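Local coordinates for protein peptide amidase (Stenotrophomonas maltophilia, PDB 1M22) that probably hydrolyses amide bonds, including the C-terminal amide of peptides, as a member of the amidase signature family, at residues L202-V206 and G207-R211. Residues are numbered along the deposited sequence; the frame is centred on the assembly and turned at random.
Sequences LKPTV and GLVSR
Thr205 and Leu208 close a type II beta turn one residue beyond strand 200-203 of the mixed central sheet of this amidase-family fold. Leu208 N donates to Thr205 O at 3.1 Å in a nearly straight bond (168° at the hydrogen). Gly207 holds the third position of the turn with a positive phi of 118°, where a CB would be jammed against the carbonyl oxygen of Val206. The turn folds the chain back so that Leu208 and Val209 come against the proline ring of Pro204. One methyl of Leu208, CD2, lies 3.7 Å from Pro204 CB, while the CG2 branch of Val209 approaches Pro204 CG at 4.1 Å. Beyond the turn, Arg211 bends at chi2 and chi3 and returns to Val206. Val206 CG1, anti to its own backbone nitrogen (chi1 171°), sits over one face of the guanidinium, offset toward its rim.

Residues outside the turn take up the polar groups of Thr205 and Arg211. Thr205 OG1 hydrogen-bonds to Glu470 and to the backbone of Trp468; Arg211 NE forms a salt bridge with Asp248, NH1 bonds the carbonyl oxygens of Phe219 and Asp222, and NH2 forms a salt bridge with the sulfonate of a bound HEPES molecule, probably from the crystallisation liquor. The Pro204 side chain lies about 11 Å from that of the nucleophile Ser189, so the turn packs near the active site without contributing a catalytic residue. Where the strand ends, Lys203 curls round so that NZ hydrogen-bonds to Tyr444 O and also donates to Pro204 O at 3.0 Å, from above the carbonyl plane.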
loop_
_atom_site.group_PDB
_atom_site.type_symbol
_atom_site.label_atom_id
_atom_site.label_comp_id
_atom_site.label_asym_id
_atom_site.label_seq_id
_atom_site.Cartn_x
_atom_site.Cartn_y
_atom_site.Cartn_z
ATOM N N LEU A 202 -2.458 5.046 -0.282
ATOM C CA LEU A 202 -1.980 6.059 0.650
ATOM C C LEU A 202 -0.943 5.475 1.602
ATOM O O LEU A 202 -1.236 4.522 2.327
ATOM C CB LEU A 202 -3.165 6.621 1.444
ATOM C CG LEU A 202 -2.979 7.885 2.289
ATOM C CD1 LEU A 202 -4.353 8.400 2.684
ATOM C CD2 LEU A 202 -2.138 7.599 3.523
ATOM N N LYS A 203 0.272 6.025 1.564
ATOM C CA LYS A 203 1.357 5.605 2.453
ATOM C C LYS A 203 1.467 6.717 3.487
ATOM O O LYS A 203 1.935 7.815 3.188
ATOM C CB LYS A 203 2.697 5.503 1.721
ATOM C CG LYS A 203 3.818 5.017 2.640
ATOM C CD LYS A 203 5.205 5.417 2.155
ATOM C CE LYS A 203 5.513 6.885 2.436
ATOM N NZ LYS A 203 5.720 7.169 3.896
ATOM N N PRO A 204 1.052 6.448 4.725
ATOM C CA PRO A 204 1.141 7.515 5.721
ATOM C C PRO A 204 2.525 7.802 6.275
ATOM O O PRO A 204 3.516 7.156 5.918
ATOM C CB PRO A 204 0.174 7.045 6.806
ATOM C CG PRO A 204 0.318 5.561 6.757
ATOM C CD PRO A 204 0.386 5.251 5.270
ATOM N N THR A 205 2.573 8.814 7.135
ATOM C CA THR A 205 3.789 9.198 7.828
ATOM C C THR A 205 4.167 7.987 8.676
ATOM O O THR A 205 3.290 7.328 9.244
ATOM C CB THR A 205 3.519 10.375 8.790
ATOM O OG1 THR A 205 3.010 11.491 8.054
ATOM C CG2 THR A 205 4.790 10.784 9.522
ATOM N N VAL A 206 5.456 7.683 8.756
ATOM C CA VAL A 206 5.891 6.560 9.574
ATOM C C VAL A 206 5.580 6.901 11.029
ATOM O O VAL A 206 6.069 7.896 11.566
ATOM C CB VAL A 206 7.399 6.295 9.400
ATOM C CG1 VAL A 206 7.872 5.275 10.430
ATOM C CG2 VAL A 206 7.666 5.780 7.992
ATOM N N GLY A 207 4.748 6.078 11.653
ATOM C CA GLY A 207 4.367 6.324 13.030
ATOM C C GLY A 207 2.877 6.556 13.194
ATOM O O GLY A 207 2.366 6.493 14.312
ATOM N N LEU A 208 2.168 6.829 12.100
ATOM C CA LEU A 208 0.728 7.049 12.194
ATOM C C LEU A 208 -0.000 5.733 12.437
ATOM O O LEU A 208 -0.960 5.679 13.203
ATOM C CB LEU A 208 0.184 7.696 10.913
ATOM C CG LEU A 208 -1.326 7.986 10.938
ATOM C CD1 LEU A 208 -1.636 9.031 12.006
ATOM C CD2 LEU A 208 -1.784 8.473 9.567
ATOM N N VAL A 209 0.471 4.677 11.777
ATOM C CA VAL A 209 -0.119 3.345 11.880
ATOM C C VAL A 209 0.924 2.358 12.400
ATOM O O VAL A 209 2.036 2.277 11.873
ATOM C CB VAL A 209 -0.626 2.859 10.501
ATOM C CG1 VAL A 209 -1.258 1.477 10.630
ATOM C CG2 VAL A 209 -1.621 3.860 9.927
ATOM N N SER A 210 0.561 1.593 13.423
ATOM C CA SER A 210 1.491 0.636 14.004
ATOM C C SER A 210 2.006 -0.412 13.025
ATOM O O SER A 210 1.253 -0.936 12.205
ATOM C CB SER A 210 0.830 -0.078 15.180
ATOM O OG SER A 210 1.723 -1.021 15.747
ATOM N N ARG A 211 3.297 -0.718 13.131
ATOM C CA ARG A 211 3.908 -1.748 12.299
ATOM C C ARG A 211 3.989 -3.060 13.079
ATOM O O ARG A 211 4.554 -4.043 12.594
ATOM C CB ARG A 211 5.325 -1.350 11.855
ATOM C CG ARG A 211 5.410 -0.319 10.727
ATOM C CD ARG A 211 5.242 1.108 11.233
ATOM N NE ARG A 211 6.228 1.434 12.263
ATOM C CZ ARG A 211 7.516 1.673 12.032
ATOM N NH1 ARG A 211 8.001 1.642 10.798
ATOM N NH2 ARG A 211 8.333 1.907 13.052
#